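PDB 2CX0: PUA domain-containing protein from Aeropyrum pernix, which is of unknown function but carries a PUA domain and probably binds RNA, with a possible role in translation initiation. Local coordinates for residues 24-29 with 74-79; 65-70 with 84-89; 103-108 with 138-143. All coordinates share one frame; numbering follows the deposited sequence.

Contact 1: residues 24-29 with 74-79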
loop_
_atom_site.group_PDB
_atom_site.type_symbol
_atom_site.label_atom_id
_atom_site.label_comp_id
_atom_site.label_asym_id
_atom_site.label_seq_id
_atom_site.Cartn_x
_atom_site.Cartn_y
_atom_site.Cartn_z
ATOM N N ARG A 24 -3.607 19.820 -4.743
ATOM C CA ARG A 24 -3.560 19.740 -6.210
ATOM C C ARG A 24 -2.406 18.840 -6.667
ATOM O O ARG A 24 -2.564 17.939 -7.512
ATOM C CB ARG A 24 -3.375 21.145 -6.828
ATOM C CG ARG A 24 -4.562 22.006 -6.576
ATOM C CD ARG A 24 -4.547 23.451 -7.134
ATOM N NE ARG A 24 -5.960 23.817 -7.049
ATOM C CZ ARG A 24 -6.809 23.876 -8.079
ATOM N NH1 ARG A 24 -8.090 24.170 -7.872
ATOM N NH2 ARG A 24 -6.365 23.740 -9.323
ATOM N N SER A 25 -1.239 19.113 -6.126
ATOM C CA SER A 25 -0.078 18.327 -6.457
ATOM C C SER A 25 -0.298 16.814 -6.155
ATOM O O SER A 25 0.094 15.941 -6.933
ATOM C CB SER A 25 1.094 18.836 -5.650
ATOM O OG SER A 25 2.163 17.935 -5.811
ATOM N N LEU A 26 -0.911 16.526 -5.013
ATOM C CA LEU A 26 -1.159 15.152 -4.630
ATOM C C LEU A 26 -2.015 14.464 -5.697
ATOM O O LEU A 26 -1.688 13.371 -6.134
ATOM C CB LEU A 26 -1.879 15.096 -3.291
ATOM C CG LEU A 26 -2.316 13.674 -2.883
ATOM C CD1 LEU A 26 -1.067 12.721 -2.670
ATOM C CD2 LEU A 26 -3.086 13.813 -1.580
ATOM N N LEU A 27 -3.106 15.098 -6.110
ATOM C CA LEU A 27 -3.961 14.493 -7.129
ATOM C C LEU A 27 -3.177 14.253 -8.409
ATOM O O LEU A 27 -3.319 13.194 -9.034
ATOM C CB LEU A 27 -5.192 15.383 -7.437
ATOM C CG LEU A 27 -6.059 15.607 -6.172
ATOM C CD1 LEU A 27 -7.183 16.614 -6.504
ATOM C CD2 LEU A 27 -6.647 14.335 -5.620
ATOM N N GLU A 28 -2.357 15.227 -8.804
ATOM C CA GLU A 28 -1.572 15.054 -10.001
ATOM C C GLU A 28 -0.548 13.921 -9.907
ATOM O O GLU A 28 -0.264 13.304 -10.909
ATOM C CB GLU A 28 -0.837 16.339 -10.354
ATOM C CG GLU A 28 -1.771 17.374 -10.910
ATOM C CD GLU A 28 -1.268 18.796 -10.706
ATOM O OE1 GLU A 28 -0.036 18.976 -10.458
ATOM O OE2 GLU A 28 -2.114 19.730 -10.818
ATOM N N ARG A 29 0.004 13.692 -8.713
ATOM C CA ARG A 29 1.015 12.659 -8.508
ATOM C C ARG A 29 0.402 11.266 -8.506
ATOM O O ARG A 29 1.090 10.262 -8.784
ATOM C CB ARG A 29 1.754 12.924 -7.200
ATOM C CG ARG A 29 2.798 14.104 -7.331
ATOM C CD ARG A 29 3.421 14.348 -5.952
ATOM N NE ARG A 29 4.377 13.315 -5.600
ATOM C CZ ARG A 29 5.012 13.263 -4.437
ATOM N NH1 ARG A 29 4.747 14.182 -3.533
ATOM N NH2 ARG A 29 5.981 12.345 -4.213
ATOM N N GLY A 74 10.065 8.151 -4.862
ATOM C CA GLY A 74 9.326 9.403 -5.056
ATOM C C GLY A 74 7.833 9.287 -5.434
ATOM O O GLY A 74 7.162 10.298 -5.758
ATOM N N ARG A 75 7.315 8.046 -5.445
ATOM C CA ARG A 75 5.934 7.835 -5.736
ATOM C C ARG A 75 5.117 7.690 -4.448
ATOM O O ARG A 75 5.668 7.334 -3.381
ATOM C CB ARG A 75 5.728 6.569 -6.564
ATOM C CG ARG A 75 6.044 6.747 -8.024
ATOM C CD ARG A 75 5.379 5.654 -8.868
ATOM N NE ARG A 75 5.838 4.314 -8.491
ATOM C CZ ARG A 75 5.598 3.219 -9.220
ATOM N NH1 ARG A 75 4.906 3.296 -10.370
ATOM N NH2 ARG A 75 6.055 2.044 -8.811
ATOM N N ILE A 76 3.826 7.988 -4.583
ATOM C CA ILE A 76 2.920 7.901 -3.445
ATOM C C ILE A 76 2.163 6.558 -3.526
ATOM O O ILE A 76 1.593 6.204 -4.585
ATOM C CB ILE A 76 1.943 9.101 -3.433
ATOM C CG1 ILE A 76 2.741 10.399 -3.140
ATOM C CG2 ILE A 76 0.856 8.927 -2.283
ATOM C CD1 ILE A 76 2.151 11.583 -3.870
ATOM N N TYR A 77 2.168 5.835 -2.401
ATOM C CA TYR A 77 1.534 4.531 -2.259
ATOM C C TYR A 77 0.463 4.519 -1.150
ATOM O O TYR A 77 0.459 5.340 -0.240
ATOM C CB TYR A 77 2.567 3.463 -1.825
ATOM C CG TYR A 77 3.611 3.124 -2.830
ATOM C CD1 TYR A 77 3.536 1.932 -3.550
ATOM C CD2 TYR A 77 4.665 4.018 -3.075
ATOM C CE1 TYR A 77 4.514 1.624 -4.526
ATOM C CE2 TYR A 77 5.663 3.726 -4.068
ATOM C CZ TYR A 77 5.555 2.533 -4.767
ATOM O OH TYR A 77 6.457 2.242 -5.748
ATOM N N PRO A 78 -0.485 3.604 -1.257
ATOM C CA PRO A 78 -1.528 3.507 -0.230
ATOM C C PRO A 78 -1.024 2.561 0.882
ATOM O O PRO A 78 -0.269 1.576 0.629
ATOM C CB PRO A 78 -2.702 2.811 -0.941
ATOM C CG PRO A 78 -1.912 1.909 -2.057
ATOM C CD PRO A 78 -0.706 2.760 -2.442
ATOM N N THR A 79 -1.509 2.814 2.105
ATOM C CA THR A 79 -1.267 1.910 3.188
ATOM C C THR A 79 -2.323 0.807 3.026
ATOM O O THR A 79 -3.317 0.931 2.249
ATOM C CB THR A 79 -1.600 2.553 4.529
ATOM O OG1 THR A 79 -2.959 3.111 4.453
ATOM C CG2 THR A 79 -0.504 3.658 4.852
HETATM O O HOH W 1 3.054 9.343 -7.156
HETATM O O HOH W 2 4.889 11.361 -7.685
#
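Arg29 reaches from the last turn of helix 20-30 to Gly74, its NH2 giving a hydrogen bond of 2.8 Å to Gly74 O. The oxygen lies in the guanidinium plane and the N-H points at it with an angle of 158°, whereas from the carbonyl side the nitrogen stands 47° above the C=O plane, off the lone pairs. Alongside runs a second, indirect link: a water accepts a hydrogen bond from Arg29 NE (2.9 Å) and donates to Gly74 O at 3.2 Å. Gly74 O thus receives two donors; NH2 bonds to it directly, and NE reaches it through the water. The flat of the same guanidinium rests over Ile76, whose CD1 comes to 3.3 Å from Arg29 NE, toward the rim of the group. A bend at chi3 (75°) turns the arginine chain so that it folds across this methyl, with Arg29 CB also 3.6 Å from Ile76 CD1. Deeper in, Leu26 CD1 meets Ile76 CD1 at 3.6 Å, the two side chains crossing at about a right angle. The isoleucine tip is therefore shared between an apolar neighbour and the arginine. A further water joins the backbones, donating to Arg29 O at 2.7 Å and accepting from Ile76 N at 3.0 Å.

In the next shell, Glu70 makes a salt bridge to Arg29 NH2, so that nitrogen serves two acceptors, which should restrict the rotation of the guanidinium. Leu68 of strand 65-70 supports Leu26 and Ile76 together, and Tyr34 OH bonds to Ile76 O. The contact is that of a helix packed against the outermost strand of an antiparallel sheet, with Arg29 bonding to the turn that leads into this edge strand and a water bridging to Ile76 N, in the pre-PUA region.

Contact 2: residues 65-70 with 84-89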
loop_
_atom_site.group_PDB
_atom_site.type_symbol
_atom_site.label_atom_id
_atom_site.label_comp_id
_atom_site.label_asym_id
_atom_site.label_seq_id
_atom_site.Cartn_x
_atom_site.Cartn_y
_atom_site.Cartn_z
ATOM N N VAL A 65 -8.373 8.797 8.041
ATOM C CA VAL A 65 -7.728 7.492 7.816
ATOM C C VAL A 65 -6.257 7.640 7.292
ATOM O O VAL A 65 -6.024 8.339 6.333
ATOM C CB VAL A 65 -8.573 6.663 6.822
ATOM C CG1 VAL A 65 -7.907 5.323 6.575
ATOM C CG2 VAL A 65 -9.996 6.491 7.382
ATOM N N PRO A 66 -5.265 6.974 7.933
ATOM C CA PRO A 66 -3.848 7.063 7.505
ATOM C C PRO A 66 -3.758 6.309 6.162
ATOM O O PRO A 66 -3.680 5.092 6.136
ATOM C CB PRO A 66 -3.092 6.388 8.658
ATOM C CG PRO A 66 -4.087 5.372 9.153
ATOM C CD PRO A 66 -5.414 6.080 9.095
ATOM N N CYS A 67 -3.737 7.043 5.066
ATOM C CA CYS A 67 -3.807 6.395 3.769
ATOM C C CYS A 67 -2.659 6.407 2.799
ATOM O O CYS A 67 -2.537 5.455 2.057
ATOM C CB CYS A 67 -4.960 6.978 2.970
ATOM S SG CYS A 67 -6.611 6.643 3.527
ATOM N N LEU A 68 -1.863 7.493 2.746
ATOM C CA LEU A 68 -0.867 7.542 1.682
ATOM C C LEU A 68 0.499 7.877 2.211
ATOM O O LEU A 68 0.634 8.592 3.232
ATOM C CB LEU A 68 -1.264 8.630 0.676
ATOM C CG LEU A 68 -2.676 8.514 0.051
ATOM C CD1 LEU A 68 -3.107 9.832 -0.655
ATOM C CD2 LEU A 68 -2.649 7.272 -0.948
ATOM N N PHE A 69 1.537 7.383 1.527
ATOM C CA PHE A 69 2.881 7.766 1.972
ATOM C C PHE A 69 3.788 7.827 0.774
ATOM O O PHE A 69 3.519 7.203 -0.271
ATOM C CB PHE A 69 3.432 6.802 2.981
ATOM C CG PHE A 69 3.543 5.409 2.482
ATOM C CD1 PHE A 69 4.785 4.930 2.006
ATOM C CD2 PHE A 69 2.413 4.550 2.470
ATOM C CE1 PHE A 69 4.907 3.623 1.526
ATOM C CE2 PHE A 69 2.518 3.251 1.994
ATOM C CZ PHE A 69 3.764 2.785 1.516
ATOM N N GLU A 70 4.834 8.618 0.895
ATOM C CA GLU A 70 5.810 8.714 -0.187
ATOM C C GLU A 70 6.928 7.664 0.020
ATOM O O GLU A 70 7.512 7.559 1.111
ATOM C CB GLU A 70 6.425 10.140 -0.263
ATOM C CG GLU A 70 7.253 10.262 -1.551
ATOM C CD GLU A 70 7.998 11.598 -1.711
ATOM O OE1 GLU A 70 7.372 12.661 -1.659
ATOM O OE2 GLU A 70 9.223 11.574 -1.889
ATOM N N LYS A 84 -8.430 -0.806 2.978
ATOM C CA LYS A 84 -9.582 -1.221 3.752
ATOM C C LYS A 84 -10.753 -0.182 3.685
ATOM O O LYS A 84 -11.917 -0.504 3.415
ATOM C CB LYS A 84 -9.148 -1.471 5.199
ATOM C CG LYS A 84 -10.293 -1.982 6.073
ATOM C CD LYS A 84 -9.756 -2.530 7.415
ATOM C CE LYS A 84 -10.894 -2.990 8.352
ATOM N NZ LYS A 84 -10.351 -3.449 9.694
ATOM N N ALA A 85 -10.398 1.062 3.812
ATOM C CA ALA A 85 -11.363 2.093 3.797
ATOM C C ALA A 85 -11.890 2.387 2.384
ATOM O O ALA A 85 -13.077 2.664 2.224
ATOM C CB ALA A 85 -10.738 3.387 4.485
ATOM N N PHE A 86 -11.051 2.254 1.348
ATOM C CA PHE A 86 -11.450 2.619 -0.016
ATOM C C PHE A 86 -11.500 1.479 -1.026
ATOM O O PHE A 86 -11.876 1.706 -2.160
ATOM C CB PHE A 86 -10.486 3.711 -0.524
ATOM C CG PHE A 86 -10.607 5.009 0.212
ATOM C CD1 PHE A 86 -11.699 5.853 -0.028
ATOM C CD2 PHE A 86 -9.677 5.383 1.196
ATOM C CE1 PHE A 86 -11.857 7.042 0.704
ATOM C CE2 PHE A 86 -9.835 6.560 1.923
ATOM C CZ PHE A 86 -10.938 7.387 1.669
ATOM N N GLY A 87 -11.085 0.267 -0.637
ATOM C CA GLY A 87 -11.169 -0.851 -1.560
ATOM C C GLY A 87 -9.928 -0.930 -2.412
ATOM O O GLY A 87 -8.970 -0.143 -2.191
ATOM N N VAL A 88 -9.949 -1.824 -3.406
ATOM C CA VAL A 88 -8.781 -2.011 -4.265
ATOM C C VAL A 88 -9.087 -1.790 -5.710
ATOM O O VAL A 88 -8.195 -1.881 -6.586
ATOM C CB VAL A 88 -8.232 -3.454 -4.120
ATOM C CG1 VAL A 88 -7.653 -3.594 -2.718
ATOM C CG2 VAL A 88 -9.384 -4.513 -4.362
ATOM N N ASP A 89 -10.358 -1.502 -5.995
ATOM C CA ASP A 89 -10.736 -1.348 -7.397
ATOM C C ASP A 89 -10.096 -0.124 -8.081
ATOM O O ASP A 89 -10.001 -0.084 -9.284
ATOM C CB ASP A 89 -12.270 -1.331 -7.557
ATOM C CG ASP A 89 -12.685 -1.474 -9.005
ATOM O OD1 ASP A 89 -12.493 -2.581 -9.542
ATOM O OD2 ASP A 89 -13.164 -0.469 -9.615
#
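Cys67 O takes the backbone N of Thr79 and, weakly, Thr79 OG1, while the sulfur of the same residue reaches Phe86 at the ring's edge: Cys67 SG is 3.6 Å from Phe86 CE2 and 4.1 Å from Phe86 CD2. It lies close to the plane of the ring, 82° off the normal and 4.9 Å from the centroid, so the sulfur meets the ring's C-H rim and not its pi face. With SG anti to the carbonyl carbon (chi1 -68°), the cysteine side chain reaches across to the helix. Two residues earlier in the strand, Val65 brings CG1 to 4.0 Å from Ala85 CB, a simple methyl-to-methyl touch.

No hydrogen bond joins the two segments, whose touches are side chain to side chain; Thr79, at the start of helix 80-86, bonds to the strand. Val62 of strand 56-62 touches both Cys67 and Phe86, and Cys82 backs the cysteine from within the same helix. Gly87 ends the helix with a positive phi. Cys67 and Leu68 both face Ile60, a classic beta bulge in the antiparallel sheet of the pre-PUA region; from it Cys67 makes its sulfur-aromatic contact at the edge of Phe86.

Contact 3: residues 103-108 with 138-143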
loop_
_atom_site.group_PDB
_atom_site.type_symbol
_atom_site.label_atom_id
_atom_site.label_comp_id
_atom_site.label_asym_id
_atom_site.label_seq_id
_atom_site.Cartn_x
_atom_site.Cartn_y
_atom_site.Cartn_z
ATOM N N ILE A 103 0.783 -15.737 4.108
ATOM C CA ILE A 103 1.528 -15.776 5.351
ATOM C C ILE A 103 2.945 -15.252 5.171
ATOM O O ILE A 103 3.470 -14.469 5.995
ATOM C CB ILE A 103 1.566 -17.239 5.897
ATOM C CG1 ILE A 103 0.206 -17.586 6.492
ATOM C CG2 ILE A 103 2.688 -17.407 6.978
ATOM C CD1 ILE A 103 0.035 -19.048 6.649
ATOM N N ALA A 104 3.576 -15.652 4.080
ATOM C CA ALA A 104 4.983 -15.170 3.854
ATOM C C ALA A 104 5.039 -13.633 3.684
ATOM O O ALA A 104 5.911 -12.956 4.219
ATOM C CB ALA A 104 5.595 -15.845 2.600
ATOM N N LEU A 105 4.082 -13.090 2.950
ATOM C CA LEU A 105 4.048 -11.666 2.764
ATOM C C LEU A 105 3.796 -11.007 4.120
ATOM O O LEU A 105 4.400 -9.968 4.392
ATOM C CB LEU A 105 2.918 -11.309 1.788
ATOM C CG LEU A 105 3.343 -11.215 0.299
ATOM C CD1 LEU A 105 4.370 -12.277 -0.062
ATOM C CD2 LEU A 105 2.091 -11.348 -0.574
ATOM N N ALA A 106 2.904 -11.575 4.938
ATOM C CA ALA A 106 2.646 -10.934 6.249
ATOM C C ALA A 106 3.892 -10.982 7.175
ATOM O O ALA A 106 3.898 -10.381 8.254
ATOM C CB ALA A 106 1.438 -11.604 6.959
ATOM N N LYS A 107 4.911 -11.752 6.776
ATOM C CA LYS A 107 6.193 -11.834 7.507
ATOM C C LYS A 107 7.200 -10.904 6.822
ATOM O O LYS A 107 8.286 -10.672 7.362
ATOM C CB LYS A 107 6.810 -13.250 7.504
ATOM C CG LYS A 107 6.091 -14.382 8.239
ATOM C CD LYS A 107 6.941 -15.686 8.128
ATOM C CE LYS A 107 6.156 -16.873 8.551
ATOM N NZ LYS A 107 6.897 -18.147 8.245
ATOM N N GLY A 108 6.860 -10.375 5.648
ATOM C CA GLY A 108 7.755 -9.429 4.983
ATOM C C GLY A 108 8.450 -9.920 3.741
ATOM O O GLY A 108 9.335 -9.250 3.184
ATOM N N THR A 138 -8.218 -10.511 1.566
ATOM C CA THR A 138 -7.561 -9.597 2.512
ATOM C C THR A 138 -6.254 -9.060 1.895
ATOM O O THR A 138 -5.387 -9.835 1.504
ATOM C CB THR A 138 -7.138 -10.332 3.813
ATOM O OG1 THR A 138 -8.289 -10.854 4.464
ATOM C CG2 THR A 138 -6.358 -9.390 4.763
ATOM N N PRO A 139 -6.104 -7.741 1.828
ATOM C CA PRO A 139 -4.864 -7.197 1.277
ATOM C C PRO A 139 -3.755 -7.489 2.294
ATOM O O PRO A 139 -3.918 -7.285 3.518
ATOM C CB PRO A 139 -5.149 -5.689 1.160
ATOM C CG PRO A 139 -6.665 -5.623 1.159
ATOM C CD PRO A 139 -7.056 -6.659 2.149
ATOM N N VAL A 140 -2.636 -8.026 1.805
ATOM C CA VAL A 140 -1.534 -8.293 2.727
ATOM C C VAL A 140 -0.249 -7.508 2.410
ATOM O O VAL A 140 0.650 -7.386 3.258
ATOM C CB VAL A 140 -1.198 -9.841 2.797
ATOM C CG1 VAL A 140 -2.416 -10.612 3.316
ATOM C CG2 VAL A 140 -0.870 -10.352 1.440
HETATM N N MSE A 141 -0.128 -7.003 1.181
HETATM C CA MSE A 141 1.073 -6.267 0.831
HETATM C C MSE A 141 0.781 -5.344 -0.365
HETATM O O MSE A 141 -0.078 -5.622 -1.208
HETATM C CB MSE A 141 2.183 -7.250 0.476
HETATM C CG MSE A 141 3.560 -6.588 -0.028
HETATM SE SE MSE A 141 3.604 -6.501 -2.001
HETATM C CE MSE A 141 4.305 -8.347 -2.286
ATOM N N VAL A 142 1.503 -4.229 -0.393
ATOM C CA VAL A 142 1.433 -3.249 -1.476
ATOM C C VAL A 142 2.847 -3.214 -2.031
ATOM O O VAL A 142 3.790 -3.167 -1.242
ATOM C CB VAL A 142 1.044 -1.814 -0.927
ATOM C CG1 VAL A 142 1.372 -0.782 -1.941
ATOM C CG2 VAL A 142 -0.536 -1.797 -0.667
ATOM N N GLY A 143 2.970 -3.222 -3.355
ATOM C CA GLY A 143 4.279 -3.200 -3.975
ATOM C C GLY A 143 4.306 -2.883 -5.474
ATOM O O GLY A 143 3.365 -2.323 -6.053
#
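A classic beta bulge in strand 138-145 lets two successive residues, Val140 and Met141, both face Ala131 and both turn toward the helix 99-107 of the PUA domain, where Leu105 receives them. Leu105 CD2 lies 3.7 Å from Val140 CG2, and Val140 CG2 is also 3.9 Å from Leu105 CB, so one valine branch lies against both the root and the tip of the leucine. The two side chains cross at about a right angle. Met141, modelled as selenomethionine, comes in differently: its chain bends at chi2 (-95°) and again at chi3, curling back until CE is 4.0 Å from Leu105 CG and 4.1 Å from Leu105 CD2. Met141 CB also approaches Leu105 CG, at 4.1 Å, leaving the leucine's branch point against both ends of the methionine. The first torsion of Leu105 (-93°) lies away from a staggered value, consistent with a side chain adjusted to its neighbours. Cutting Leu105 back to an alanine would probably leave Val140 CG2 and the methionine methyl without their common partner and open a gap beneath the helix.

Every contact across the two segments is apolar and all three residues are buried. Just beyond, Gly108 closes the helix in a Schellman motif. Leu105 also rests on Ala131 of strand 128-133 and on Leu111 of strand 111-112, while Met141 packs against Val165 of strand 163-170, so the helix sits over neighbouring strands of the mixed sheet.

In the fold
Contacts 1 and 2 interlock within the N-terminal, pre-PUA region: their segments alternate along the chain, their centres are about 11 Å apart, and strands 65-70 and 76-78 are neighbours in one antiparallel sheet. Thr79 stitches them together, bonding to Pro66 and Cys67 and capping helix 80-86. Contact 3 follows later in the chain, in the mixed sheet of the PUA domain, with its centre about 22 Å from that of contact 1 and about 15 Å from that of contact 2. Tyr77 and Pro78 pack on Val142, so strand 76-78 and strand 138-145 meet where the two domains join. The contacts thus tie helices to two separate sheets that abut directly in this single-chain protein.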